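Local coordinates for nitrate regulatory protein (Klebsiella oxytoca, PDB 4AKK), which acts as a nitrate- and nitrite-responsive antiterminator, binding a terminator site in the nasF operon leader RNA so that transcription of the nasFEDCBA operon can proceed, at residues L219-V224 / Q387-L392; L364-L369 / R402-A407; E371-V376 / R408-V413. All coordinates share one frame; numbering follows the deposited sequence.

Interaction 1: L219-V224 / Q387-L392; sequences LRQQLV and QAWQAL
R220, Q221 and V224 converge on W389 across two nearly parallel helical segments, 10° apart in direction, whose axes approach only to 13.3 Å, so long side chains must bridge the gap. W389 does most of this, its indole gripped on a face and at the edge. Over that face R220 lays its guanidinium, planes 9° apart, in a cation-pi stack with R220 CZ 3.9 Å from the centroid of the six-membered ring of W389. At the edge, W389 NE1 donates a fairly straight hydrogen bond of 2.8 Å to Q221 OE1, which lies in the indole plane; the bond also lies in the plane of the amide carbonyl. V224 CG2 touches W389 CH2 at 3.8 Å, near the ring plane. R220 is anchored a second time by a salt bridge to E386, and C267 O accepts from both R220 NH1 and Q390 NE2. The contact thus joins the nitrate-sensing part of the chain to the RNA-binding ANTAR part. M403 of helix 403-412 packs on Q221, V224 and W389, R367 of helix 360-380 lies on Q221, and C267 of helix 257-267 touches V224.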
ATOM      1  N   LEU A 219     -24.094 -12.723 -10.031  1.00 41.20           N
ATOM      2  CA  LEU A 219     -23.666 -13.694  -9.025  1.00 36.71           C
ATOM      3  C   LEU A 219     -22.360 -14.354  -9.444  1.00 32.69           C
ATOM      4  O   LEU A 219     -21.441 -14.514  -8.640  1.00 29.22           O
ATOM      5  CB  LEU A 219     -24.761 -14.746  -8.791  1.00 33.09           C
ATOM      6  CG  LEU A 219     -24.513 -15.768  -7.679  1.00 34.94           C
ATOM      7  CD1 LEU A 219     -24.307 -15.067  -6.346  1.00 29.71           C
ATOM      8  CD2 LEU A 219     -25.668 -16.784  -7.586  1.00 31.60           C
ATOM      9  N   ARG A 220     -22.271 -14.713 -10.717  1.00 31.13           N
ATOM     10  CA  ARG A 220     -21.046 -15.273 -11.246  1.00 35.89           C
ATOM     11  C   ARG A 220     -19.823 -14.343 -11.088  1.00 36.17           C
ATOM     12  O   ARG A 220     -18.714 -14.803 -10.785  1.00 27.50           O
ATOM     13  CB  ARG A 220     -21.236 -15.689 -12.712  1.00 35.53           C
ATOM     14  CG  ARG A 220     -19.929 -16.153 -13.361  1.00 35.61           C
ATOM     15  CD  ARG A 220     -20.136 -16.660 -14.780  1.00 34.30           C
ATOM     16  NE  ARG A 220     -20.344 -15.576 -15.727  1.00 40.93           N
ATOM     17  CZ  ARG A 220     -20.435 -15.745 -17.043  1.00 46.12           C
ATOM     18  NH1 ARG A 220     -20.352 -16.962 -17.565  1.00 38.45           N
ATOM     19  NH2 ARG A 220     -20.621 -14.697 -17.839  1.00 43.94           N
ATOM     20  N   GLN A 221     -20.002 -13.040 -11.309  1.00 34.63           N
ATOM     21  CA  GLN A 221     -18.864 -12.125 -11.164  1.00 33.15           C
ATOM     22  C   GLN A 221     -18.453 -12.048  -9.686  1.00 30.78           C
ATOM     23  O   GLN A 221     -17.270 -12.118  -9.360  1.00 34.59           O
ATOM     24  CB  GLN A 221     -19.169 -10.730 -11.745  1.00 33.08           C
ATOM     25  CG  GLN A 221     -17.940  -9.814 -11.856  1.00 32.34           C
ATOM     26  CD  GLN A 221     -16.878 -10.320 -12.832  1.00 34.98           C
ATOM     27  OE1 GLN A 221     -17.147 -10.531 -14.018  1.00 34.53           O
ATOM     28  NE2 GLN A 221     -15.661 -10.509 -12.333  1.00 34.66           N
ATOM     29  N   GLN A 222     -19.438 -11.943  -8.798  1.00 32.12           N
ATOM     30  CA  GLN A 222     -19.168 -11.911  -7.367  1.00 36.38           C
ATOM     31  C   GLN A 222     -18.452 -13.187  -6.912  1.00 38.59           C
ATOM     32  O   GLN A 222     -17.569 -13.148  -6.057  1.00 35.28           O
ATOM     33  CB  GLN A 222     -20.469 -11.748  -6.583  1.00 33.70           C
ATOM     34  CG  GLN A 222     -21.196 -10.426  -6.829  1.00 37.24           C
ATOM     35  CD  GLN A 222     -22.487 -10.331  -6.023  1.00 46.86           C
ATOM     36  OE1 GLN A 222     -22.759 -11.177  -5.174  1.00 43.38           O
ATOM     37  NE2 GLN A 222     -23.287  -9.306  -6.288  1.00 48.50           N
ATOM     38  N   LEU A 223     -18.835 -14.319  -7.487  1.00 30.42           N
ATOM     39  CA  LEU A 223     -18.224 -15.583  -7.097  1.00 36.53           C
ATOM     40  C   LEU A 223     -16.774 -15.585  -7.546  1.00 31.92           C
ATOM     41  O   LEU A 223     -15.856 -15.808  -6.759  1.00 30.14           O
ATOM     42  CB  LEU A 223     -18.981 -16.769  -7.705  1.00 30.99           C
ATOM     43  CG  LEU A 223     -18.338 -18.145  -7.515  1.00 36.25           C
ATOM     44  CD1 LEU A 223     -18.280 -18.509  -6.021  1.00 30.39           C
ATOM     45  CD2 LEU A 223     -19.135 -19.187  -8.294  1.00 37.73           C
ATOM     46  N   VAL A 224     -16.575 -15.326  -8.830  1.00 31.56           N
ATOM     47  CA  VAL A 224     -15.248 -15.206  -9.383  1.00 33.21           C
ATOM     48  C   VAL A 224     -14.380 -14.251  -8.559  1.00 34.35           C
ATOM     49  O   VAL A 224     -13.202 -14.518  -8.332  1.00 35.39           O
ATOM     50  CB  VAL A 224     -15.329 -14.700 -10.840  1.00 38.18           C
ATOM     51  CG1 VAL A 224     -13.970 -14.209 -11.324  1.00 32.85           C
ATOM     52  CG2 VAL A 224     -15.880 -15.801 -11.745  1.00 41.04           C
ATOM     53  N   GLN A 387     -17.363 -15.203 -24.833  1.00 46.55           N
ATOM     54  CA  GLN A 387     -16.018 -15.681 -25.123  1.00 43.04           C
ATOM     55  C   GLN A 387     -14.968 -14.711 -24.579  1.00 42.87           C
ATOM     56  O   GLN A 387     -13.956 -15.119 -24.004  1.00 44.93           O
ATOM     57  CB  GLN A 387     -15.843 -15.843 -26.634  1.00 49.01           C
ATOM     58  CG  GLN A 387     -14.468 -16.340 -27.077  1.00 55.56           C
ATOM     59  CD  GLN A 387     -14.347 -16.427 -28.595  1.00 64.46           C
ATOM     60  OE1 GLN A 387     -15.213 -15.939 -29.329  1.00 64.53           O
ATOM     61  NE2 GLN A 387     -13.270 -17.049 -29.071  1.00 59.05           N
ATOM     62  N   ALA A 388     -15.219 -13.424 -24.786  1.00 45.03           N
ATOM     63  CA  ALA A 388     -14.361 -12.355 -24.290  1.00 47.00           C
ATOM     64  C   ALA A 388     -14.195 -12.435 -22.773  1.00 41.55           C
ATOM     65  O   ALA A 388     -13.080 -12.364 -22.249  1.00 42.37           O
ATOM     66  CB  ALA A 388     -14.943 -11.000 -24.689  1.00 42.43           C
ATOM     67  N   TRP A 389     -15.315 -12.583 -22.075  1.00 39.83           N
ATOM     68  CA  TRP A 389     -15.302 -12.665 -20.623  1.00 41.37           C
ATOM     69  C   TRP A 389     -14.528 -13.900 -20.176  1.00 38.62           C
ATOM     70  O   TRP A 389     -13.702 -13.831 -19.265  1.00 39.55           O
ATOM     71  CB  TRP A 389     -16.729 -12.679 -20.065  1.00 38.79           C
ATOM     72  CG  TRP A 389     -16.776 -12.608 -18.566  1.00 38.32           C
ATOM     73  CD1 TRP A 389     -16.802 -11.475 -17.795  1.00 37.73           C
ATOM     74  CD2 TRP A 389     -16.793 -13.714 -17.656  1.00 31.95           C
ATOM     75  NE1 TRP A 389     -16.828 -11.811 -16.458  1.00 36.77           N
ATOM     76  CE2 TRP A 389     -16.827 -13.179 -16.346  1.00 36.94           C
ATOM     77  CE3 TRP A 389     -16.778 -15.109 -17.821  1.00 36.53           C
ATOM     78  CZ2 TRP A 389     -16.853 -13.991 -15.204  1.00 37.73           C
ATOM     79  CZ3 TRP A 389     -16.810 -15.917 -16.686  1.00 36.39           C
ATOM     80  CH2 TRP A 389     -16.846 -15.355 -15.394  1.00 36.06           C
ATOM     81  N   GLN A 390     -14.776 -15.026 -20.832  1.00 42.91           N
ATOM     82  CA  GLN A 390     -14.087 -16.260 -20.475  1.00 41.03           C
ATOM     83  C   GLN A 390     -12.584 -16.113 -20.657  1.00 42.15           C
ATOM     84  O   GLN A 390     -11.808 -16.580 -19.827  1.00 43.83           O
ATOM     85  CB  GLN A 390     -14.621 -17.441 -21.289  1.00 43.61           C
ATOM     86  CG  GLN A 390     -16.058 -17.828 -20.954  1.00 43.50           C
ATOM     87  CD  GLN A 390     -16.206 -18.524 -19.596  1.00 43.22           C
ATOM     88  OE1 GLN A 390     -15.103 -19.037 -19.059  1.00 51.05           O
ATOM     89  NE2 GLN A 390     -17.308 -18.596 -19.043  1.00 47.67           N
ATOM     90  N   ALA A 391     -12.172 -15.445 -21.734  1.00 44.87           N
ATOM     91  CA  ALA A 391     -10.744 -15.223 -21.995  1.00 38.71           C
ATOM     92  C   ALA A 391     -10.073 -14.462 -20.849  1.00 41.31           C
ATOM     93  O   ALA A 391      -8.991 -14.827 -20.396  1.00 41.15           O
ATOM     94  CB  ALA A 391     -10.553 -14.486 -23.303  1.00 37.03           C
ATOM     95  N   LEU A 392     -10.729 -13.405 -20.385  1.00 42.48           N
ATOM     96  CA  LEU A 392     -10.216 -12.597 -19.284  1.00 40.84           C
ATOM     97  C   LEU A 392     -10.101 -13.412 -17.984  1.00 37.64           C
ATOM     98  O   LEU A 392      -9.085 -13.347 -17.287  1.00 38.45           O
ATOM     99  CB  LEU A 392     -11.115 -11.363 -19.090  1.00 36.30           C
ATOM    100  CG  LEU A 392     -11.138 -10.372 -20.270  1.00 36.31           C
ATOM    101  CD1 LEU A 392     -12.243  -9.330 -20.136  1.00 34.24           C
ATOM    102  CD2 LEU A 392      -9.801  -9.677 -20.443  1.00 32.58           C
TER

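Interaction 2: L364-L369 / R402-A407; sequences LEERKL and RMVEIA
E366 and L369 face V404 and A407 where helix 360-380 passes the start of helix 403-412: the axes of the two segments come within 9.1 Å and cross at 45°, with the CA atoms of E366 and V404 5.9 Å apart. Each side chain of this group leaves its backbone toward the partner segment. E366 serves twice. E366 CB lies 3.7 Å from V404 CG2, and the extended chain beyond CG carries the carboxylate to R402, where the two side chains cross at about a right angle. The salt bridge uses both oxygens: R402 NH1 donates to E366 OE2 at 3.3 Å, on the syn side but out of the carboxylate plane, while R402 NH2 approaches E366 OE1 at 3.0 Å in a bent, weak bond. Carboxylate and guanidinium planes are turned 57° apart, so this is no flat, coplanar fork. V404 sets its CG1 between the backbone N and the carbonyl carbon (chi1 62°); that methyl lies above one face of the guanidinium, toward the rim, and CG2 is placed to meet L369 CD1 at 3.8 Å. Further along, A407 CB rests on L369 O at 3.7 Å. R402 is also the N-cap of its helix, and its backbone N donates to E405 OE1 at 2.7 Å, as in one half of a capping box. L353, Q356 and L357 of helix 341-358 touch the R402 side chain. A buried charge pair next to valine and leucine methyls suggests that the two charges offset each other, at least in part, and the positive guanidinium would probably keep E366 ionised. Because R402 stands right before the helix, the pair ties the start of helix 403-412 to helix 360-380.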
ATOM      1  N   LEU A 364     -18.538  -1.580  -9.357  1.00 34.33           N
ATOM      2  CA  LEU A 364     -19.015  -1.107 -10.650  1.00 34.63           C
ATOM      3  C   LEU A 364     -17.918  -0.350 -11.382  1.00 30.89           C
ATOM      4  O   LEU A 364     -17.823  -0.403 -12.605  1.00 31.18           O
ATOM      5  CB  LEU A 364     -20.281  -0.254 -10.491  1.00 31.57           C
ATOM      6  CG  LEU A 364     -21.471  -1.019  -9.904  1.00 43.92           C
ATOM      7  CD1 LEU A 364     -22.688  -0.120  -9.758  1.00 40.69           C
ATOM      8  CD2 LEU A 364     -21.808  -2.241 -10.751  1.00 39.85           C
ATOM      9  N   GLU A 365     -17.084   0.356 -10.633  1.00 27.32           N
ATOM     10  CA  GLU A 365     -15.865   0.910 -11.222  1.00 34.09           C
ATOM     11  C   GLU A 365     -15.043  -0.174 -11.925  1.00 41.00           C
ATOM     12  O   GLU A 365     -14.558   0.018 -13.043  1.00 38.53           O
ATOM     13  CB  GLU A 365     -15.019   1.590 -10.152  1.00 38.27           C
ATOM     14  CG  GLU A 365     -15.327   3.059  -9.959  1.00 52.97           C
ATOM     15  CD  GLU A 365     -14.841   3.910 -11.124  1.00 68.26           C
ATOM     16  OE1 GLU A 365     -14.137   3.370 -12.015  1.00 64.03           O
ATOM     17  OE2 GLU A 365     -15.161   5.119 -11.143  1.00 67.28           O
ATOM     18  N   GLU A 366     -14.901  -1.324 -11.274  1.00 36.49           N
ATOM     19  CA  GLU A 366     -14.062  -2.394 -11.811  1.00 38.62           C
ATOM     20  C   GLU A 366     -14.745  -3.097 -12.966  1.00 41.12           C
ATOM     21  O   GLU A 366     -14.087  -3.536 -13.918  1.00 37.15           O
ATOM     22  CB  GLU A 366     -13.707  -3.400 -10.715  1.00 34.61           C
ATOM     23  CG  GLU A 366     -12.934  -2.762  -9.573  1.00 45.22           C
ATOM     24  CD  GLU A 366     -12.508  -3.774  -8.528  1.00 50.02           C
ATOM     25  OE1 GLU A 366     -12.986  -4.924  -8.598  1.00 52.46           O
ATOM     26  OE2 GLU A 366     -11.698  -3.421  -7.642  1.00 57.43           O
ATOM     27  N   ARG A 367     -16.068  -3.206 -12.889  1.00 36.16           N
ATOM     28  CA  ARG A 367     -16.806  -3.816 -13.980  1.00 35.92           C
ATOM     29  C   ARG A 367     -16.706  -2.983 -15.252  1.00 34.54           C
ATOM     30  O   ARG A 367     -16.645  -3.532 -16.351  1.00 36.66           O
ATOM     31  CB  ARG A 367     -18.253  -4.075 -13.580  1.00 41.26           C
ATOM     32  CG  ARG A 367     -18.360  -5.307 -12.714  1.00 48.25           C
ATOM     33  CD  ARG A 367     -19.652  -5.379 -11.964  1.00 52.41           C
ATOM     34  NE  ARG A 367     -19.561  -6.335 -10.868  1.00 51.13           N
ATOM     35  CZ  ARG A 367     -20.618  -6.843 -10.246  1.00 56.09           C
ATOM     36  NH1 ARG A 367     -21.835  -6.481 -10.630  1.00 57.22           N
ATOM     37  NH2 ARG A 367     -20.462  -7.711  -9.250  1.00 47.18           N
ATOM     38  N   LYS A 368     -16.653  -1.664 -15.097  1.00 35.22           N
ATOM     39  CA  LYS A 368     -16.492  -0.761 -16.238  1.00 38.91           C
ATOM     40  C   LYS A 368     -15.187  -1.075 -16.972  1.00 36.65           C
ATOM     41  O   LYS A 368     -15.129  -1.116 -18.206  1.00 37.26           O
ATOM     42  CB  LYS A 368     -16.479   0.705 -15.783  1.00 37.25           C
ATOM     43  CG  LYS A 368     -16.244   1.685 -16.937  1.00 37.45           C
ATOM     44  CD  LYS A 368     -15.246   2.771 -16.565  1.00 50.00           C
ATOM     45  CE  LYS A 368     -15.740   3.602 -15.397  1.00 53.29           C
ATOM     46  NZ  LYS A 368     -15.081   4.933 -15.350  1.00 56.57           N
ATOM     47  N   LEU A 369     -14.134  -1.288 -16.201  1.00 34.72           N
ATOM     48  CA  LEU A 369     -12.853  -1.678 -16.770  1.00 33.11           C
ATOM     49  C   LEU A 369     -12.927  -3.017 -17.485  1.00 31.36           C
ATOM     50  O   LEU A 369     -12.377  -3.175 -18.576  1.00 30.54           O
ATOM     51  CB  LEU A 369     -11.795  -1.720 -15.681  1.00 35.33           C
ATOM     52  CG  LEU A 369     -11.564  -0.340 -15.080  1.00 38.41           C
ATOM     53  CD1 LEU A 369     -10.724  -0.419 -13.811  1.00 35.09           C
ATOM     54  CD2 LEU A 369     -10.917   0.564 -16.120  1.00 41.94           C
ATOM     55  N   ARG A 402      -6.500 -10.811 -10.390  1.00 37.33           N
ATOM     56  CA  ARG A 402      -7.938 -10.599 -10.453  1.00 36.50           C
ATOM     57  C   ARG A 402      -8.289 -10.236 -11.889  1.00 32.83           C
ATOM     58  O   ARG A 402      -7.433  -9.769 -12.630  1.00 32.12           O
ATOM     59  CB  ARG A 402      -8.367  -9.492  -9.498  1.00 40.25           C
ATOM     60  CG  ARG A 402      -7.885  -9.648  -8.051  1.00 43.82           C
ATOM     61  CD  ARG A 402      -8.284  -8.404  -7.246  1.00 47.05           C
ATOM     62  NE  ARG A 402      -9.737  -8.258  -7.198  1.00 41.84           N
ATOM     63  CZ  ARG A 402     -10.386  -7.103  -7.083  1.00 48.96           C
ATOM     64  NH1 ARG A 402      -9.718  -5.954  -7.001  1.00 43.72           N
ATOM     65  NH2 ARG A 402     -11.714  -7.100  -7.055  1.00 41.72           N
ATOM     66  N   MET A 403      -9.532 -10.484 -12.289  1.00 35.55           N
ATOM     67  CA  MET A 403     -10.005 -10.116 -13.627  1.00 33.60           C
ATOM     68  C   MET A 403      -9.823  -8.615 -13.903  1.00 28.83           C
ATOM     69  O   MET A 403      -9.485  -8.226 -15.012  1.00 26.48           O
ATOM     70  CB  MET A 403     -11.483 -10.519 -13.828  1.00 26.73           C
ATOM     71  CG  MET A 403     -11.755 -12.036 -14.092  1.00 33.62           C
ATOM     72  SD  MET A 403     -13.491 -12.434 -14.526  1.00 24.10           S
ATOM     73  CE  MET A 403     -13.630 -11.663 -16.133  1.00 30.21           C
ATOM     74  N   VAL A 404     -10.046  -7.768 -12.901  1.00 28.08           N
ATOM     75  CA  VAL A 404      -9.910  -6.334 -13.131  1.00 29.82           C
ATOM     76  C   VAL A 404      -8.457  -5.946 -13.394  1.00 29.70           C
ATOM     77  O   VAL A 404      -8.192  -5.018 -14.162  1.00 31.97           O
ATOM     78  CB  VAL A 404     -10.523  -5.471 -12.002  1.00 33.50           C
ATOM     79  CG1 VAL A 404      -9.821  -5.715 -10.669  1.00 27.80           C
ATOM     80  CG2 VAL A 404     -10.489  -3.987 -12.397  1.00 31.58           C
ATOM     81  N   GLU A 405      -7.525  -6.680 -12.787  1.00 33.95           N
ATOM     82  CA  GLU A 405      -6.090  -6.477 -13.032  1.00 35.30           C
ATOM     83  C   GLU A 405      -5.709  -6.899 -14.445  1.00 30.16           C
ATOM     84  O   GLU A 405      -4.949  -6.221 -15.110  1.00 30.81           O
ATOM     85  CB  GLU A 405      -5.241  -7.230 -12.005  1.00 31.02           C
ATOM     86  CG  GLU A 405      -5.359  -6.688 -10.592  1.00 37.38           C
ATOM     87  CD  GLU A 405      -4.761  -7.627  -9.549  1.00 48.57           C
ATOM     88  OE1 GLU A 405      -4.709  -8.850  -9.810  1.00 43.63           O
ATOM     89  OE2 GLU A 405      -4.350  -7.147  -8.467  1.00 55.30           O
ATOM     90  N   ILE A 406      -6.252  -8.019 -14.904  1.00 33.24           N
ATOM     91  CA  ILE A 406      -6.068  -8.427 -16.292  1.00 32.22           C
ATOM     92  C   ILE A 406      -6.621  -7.361 -17.217  1.00 29.58           C
ATOM     93  O   ILE A 406      -6.014  -7.033 -18.230  1.00 29.57           O
ATOM     94  CB  ILE A 406      -6.826  -9.736 -16.601  1.00 35.95           C
ATOM     95  CG1 ILE A 406      -6.297 -10.887 -15.740  1.00 30.34           C
ATOM     96  CG2 ILE A 406      -6.769 -10.045 -18.104  1.00 31.86           C
ATOM     97  CD1 ILE A 406      -4.776 -11.072 -15.804  1.00 26.97           C
ATOM     98  N   ALA A 407      -7.794  -6.837 -16.868  1.00 28.76           N
ATOM     99  CA  ALA A 407      -8.467  -5.847 -17.694  1.00 25.19           C
ATOM    100  C   ALA A 407      -7.641  -4.584 -17.800  1.00 28.29           C
ATOM    101  O   ALA A 407      -7.494  -4.014 -18.889  1.00 27.29           O
ATOM    102  CB  ALA A 407      -9.851  -5.518 -17.126  1.00 28.96           C
TER

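Interaction 3: E371-V376 / R408-V413; sequences EKAKSV and RALLTV
V376 and A373 press against L410 on the closely packed flank of this contact, where the segment axes approach to 9.1 Å and cross at 55°. L410 holds CG anti to the backbone N (chi1 172°), within 4.1 Å of V376 CG1, and its CD2 lies 3.9 Å from V376 CG1 and 3.8 Å from A373 O; CB of A373 borders the same methyl. The V376 and L410 side chains slide past each other in opposite directions. L411 bridges the two flanks, its CD2 reaching 4.2 Å from V376 CG2 and 4.0 Å from A373 N. These apolar residues belong to the compact helical bundle of the ANTAR domain, whose helices 360-380, 385-399 and 403-412 follow one another in the chain; L392 of helix 385-399 adds its side chain to A373. The solvent side is thinner: K372 is exposed and offers L411 little more than its CB. There L411 CD2 also lies 3.9 Å from K372 CB, and the rest of the lysine leads away from the partner segment. No hydrogen bond links the two segments; leucine methyls meet side-chain carbons and the backbone of A373. Beyond L410 the packing passes to the second subunit: L410 touches V413 of that subunit, and T412 OG1, which is bonded to R408 O at 2.8 Å, also hydrogen-bonds to Q401 NE2 of the other subunit.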
ATOM      1  N   GLU A 371     -15.637  -4.411 -18.763  1.00 34.52           N
ATOM      2  CA  GLU A 371     -16.455  -4.255 -19.964  1.00 38.02           C
ATOM      3  C   GLU A 371     -15.624  -3.679 -21.117  1.00 36.30           C
ATOM      4  O   GLU A 371     -15.650  -4.197 -22.237  1.00 39.35           O
ATOM      5  CB  GLU A 371     -17.687  -3.388 -19.685  1.00 38.91           C
ATOM      6  CG  GLU A 371     -18.723  -4.049 -18.765  1.00 39.08           C
ATOM      7  CD  GLU A 371     -19.231  -5.366 -19.313  1.00 44.73           C
ATOM      8  OE1 GLU A 371     -19.248  -5.535 -20.552  1.00 46.87           O
ATOM      9  OE2 GLU A 371     -19.608  -6.237 -18.504  1.00 57.43           O
ATOM     10  N   LYS A 372     -14.879  -2.617 -20.831  1.00 35.00           N
ATOM     11  CA  LYS A 372     -13.914  -2.075 -21.796  1.00 37.68           C
ATOM     12  C   LYS A 372     -12.918  -3.119 -22.335  1.00 36.28           C
ATOM     13  O   LYS A 372     -12.708  -3.226 -23.546  1.00 36.56           O
ATOM     14  CB  LYS A 372     -13.143  -0.920 -21.174  1.00 38.55           C
ATOM     15  CG  LYS A 372     -13.915   0.381 -21.028  1.00 44.15           C
ATOM     16  CD  LYS A 372     -13.094   1.368 -20.194  1.00 51.02           C
ATOM     17  CE  LYS A 372     -13.664   2.777 -20.216  1.00 62.36           C
ATOM     18  NZ  LYS A 372     -13.158   3.559 -21.377  1.00 79.35           N
ATOM     19  N   ALA A 373     -12.285  -3.879 -21.449  1.00 36.01           N
ATOM     20  CA  ALA A 373     -11.384  -4.938 -21.911  1.00 32.47           C
ATOM     21  C   ALA A 373     -12.107  -5.953 -22.802  1.00 39.28           C
ATOM     22  O   ALA A 373     -11.551  -6.426 -23.796  1.00 36.53           O
ATOM     23  CB  ALA A 373     -10.706  -5.629 -20.747  1.00 26.69           C
ATOM     24  N   LYS A 374     -13.344  -6.291 -22.443  1.00 36.57           N
ATOM     25  CA  LYS A 374     -14.141  -7.193 -23.269  1.00 40.63           C
ATOM     26  C   LYS A 374     -14.333  -6.626 -24.677  1.00 41.72           C
ATOM     27  O   LYS A 374     -14.136  -7.326 -25.671  1.00 40.52           O
ATOM     28  CB  LYS A 374     -15.496  -7.477 -22.625  1.00 37.57           C
ATOM     29  CG  LYS A 374     -15.465  -8.585 -21.583  1.00 42.27           C
ATOM     30  CD  LYS A 374     -16.723  -8.563 -20.708  1.00 44.27           C
ATOM     31  CE  LYS A 374     -17.994  -8.466 -21.546  1.00 45.79           C
ATOM     32  NZ  LYS A 374     -19.225  -8.354 -20.698  1.00 51.38           N
ATOM     33  N   SER A 375     -14.712  -5.355 -24.753  1.00 39.67           N
ATOM     34  CA  SER A 375     -14.879  -4.688 -26.042  1.00 46.43           C
ATOM     35  C   SER A 375     -13.605  -4.748 -26.876  1.00 45.01           C
ATOM     36  O   SER A 375     -13.664  -4.949 -28.087  1.00 47.16           O
ATOM     37  CB  SER A 375     -15.306  -3.237 -25.848  1.00 44.72           C
ATOM     38  OG  SER A 375     -16.412  -3.175 -24.965  1.00 51.17           O
ATOM     39  N   VAL A 376     -12.456  -4.578 -26.229  1.00 42.54           N
ATOM     40  CA  VAL A 376     -11.183  -4.642 -26.939  1.00 41.02           C
ATOM     41  C   VAL A 376     -11.012  -5.993 -27.614  1.00 47.45           C
ATOM     42  O   VAL A 376     -10.605  -6.068 -28.773  1.00 48.63           O
ATOM     43  CB  VAL A 376      -9.979  -4.369 -26.013  1.00 38.38           C
ATOM     44  CG1 VAL A 376      -8.677  -4.811 -26.687  1.00 43.36           C
ATOM     45  CG2 VAL A 376      -9.923  -2.887 -25.633  1.00 42.52           C
ATOM     46  N   ARG A 408      -7.129  -4.140 -16.654  1.00 30.10           N
ATOM     47  CA  ARG A 408      -6.275  -2.973 -16.584  1.00 29.42           C
ATOM     48  C   ARG A 408      -5.023  -3.209 -17.401  1.00 32.45           C
ATOM     49  O   ARG A 408      -4.602  -2.332 -18.142  1.00 31.18           O
ATOM     50  CB  ARG A 408      -5.900  -2.650 -15.143  1.00 34.04           C
ATOM     51  CG  ARG A 408      -6.989  -1.939 -14.371  1.00 43.18           C
ATOM     52  CD  ARG A 408      -6.463  -1.350 -13.065  1.00 45.09           C
ATOM     53  NE  ARG A 408      -7.538  -0.742 -12.290  1.00 48.37           N
ATOM     54  CZ  ARG A 408      -8.008  -1.228 -11.146  1.00 49.41           C
ATOM     55  NH1 ARG A 408      -7.484  -2.323 -10.617  1.00 44.00           N
ATOM     56  NH2 ARG A 408      -8.999  -0.605 -10.521  1.00 56.75           N
ATOM     57  N   ALA A 409      -4.427  -4.393 -17.279  1.00 29.58           N
ATOM     58  CA  ALA A 409      -3.230  -4.683 -18.062  1.00 32.06           C
ATOM     59  C   ALA A 409      -3.489  -4.511 -19.559  1.00 34.44           C
ATOM     60  O   ALA A 409      -2.678  -3.926 -20.263  1.00 32.25           O
ATOM     61  CB  ALA A 409      -2.691  -6.087 -17.765  1.00 27.84           C
ATOM     62  N   LEU A 410      -4.620  -5.013 -20.043  1.00 29.36           N
ATOM     63  CA  LEU A 410      -4.911  -4.960 -21.480  1.00 33.35           C
ATOM     64  C   LEU A 410      -5.183  -3.540 -21.991  1.00 37.97           C
ATOM     65  O   LEU A 410      -4.785  -3.192 -23.101  1.00 34.94           O
ATOM     66  CB  LEU A 410      -6.071  -5.893 -21.845  1.00 32.46           C
ATOM     67  CG  LEU A 410      -6.637  -5.832 -23.271  1.00 38.55           C
ATOM     68  CD1 LEU A 410      -5.558  -6.104 -24.307  1.00 39.91           C
ATOM     69  CD2 LEU A 410      -7.803  -6.809 -23.443  1.00 35.01           C
ATOM     70  N   LEU A 411      -5.864  -2.730 -21.184  1.00 32.71           N
ATOM     71  CA  LEU A 411      -6.141  -1.344 -21.553  1.00 33.73           C
ATOM     72  C   LEU A 411      -4.852  -0.519 -21.544  1.00 35.15           C
ATOM     73  O   LEU A 411      -4.695   0.430 -22.313  1.00 36.87           O
ATOM     74  CB  LEU A 411      -7.179  -0.726 -20.609  1.00 30.71           C
ATOM     75  CG  LEU A 411      -8.557  -1.391 -20.560  1.00 33.89           C
ATOM     76  CD1 LEU A 411      -9.366  -0.858 -19.388  1.00 35.35           C
ATOM     77  CD2 LEU A 411      -9.301  -1.185 -21.864  1.00 35.47           C
ATOM     78  N   THR A 412      -3.927  -0.892 -20.671  1.00 32.62           N
ATOM     79  CA  THR A 412      -2.644  -0.216 -20.594  1.00 32.69           C
ATOM     80  C   THR A 412      -1.828  -0.356 -21.878  1.00 33.89           C
ATOM     81  O   THR A 412      -1.094   0.553 -22.253  1.00 35.26           O
ATOM     82  CB  THR A 412      -1.815  -0.718 -19.404  1.00 34.22           C
ATOM     83  OG1 THR A 412      -2.526  -0.450 -18.188  1.00 33.73           O
ATOM     84  CG2 THR A 412      -0.458  -0.010 -19.362  1.00 31.56           C
ATOM     85  N   VAL A 413      -1.950  -1.489 -22.554  1.00 38.12           N
ATOM     86  CA  VAL A 413      -1.141  -1.728 -23.742  1.00 41.28           C
ATOM     87  C   VAL A 413      -1.944  -1.803 -25.047  1.00 44.39           C
ATOM     88  O   VAL A 413      -1.425  -2.242 -26.075  1.00 44.27           O
ATOM     89  CB  VAL A 413      -0.341  -3.042 -23.614  1.00 41.52           C
ATOM     90  CG1 VAL A 413       0.541  -3.026 -22.378  1.00 38.09           C
ATOM     91  CG2 VAL A 413      -1.282  -4.225 -23.594  1.00 43.09           C
TER

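From the N terminus the chain first lays down 219-224 in the nitrate-sensing part, then runs through 364-369 and 371-376 on one helix, 387-392 on the next, and 402-407 and 408-413 on the last. Interaction 1 closes the longest loop, 162 residues, and ties the sensor to the ANTAR domain. Interactions 2 and 3 close loops of 32 and 31 residues that both enclose helix 385-399, and they join helix 360-380 to helix 403-412 at successive levels. None nests within another; all three cross pairwise. M403 links interaction 1 to interaction 2, the methyls of A373 and A407 join interactions 2 and 3, and K374 packs on L392 between interactions 1 and 3.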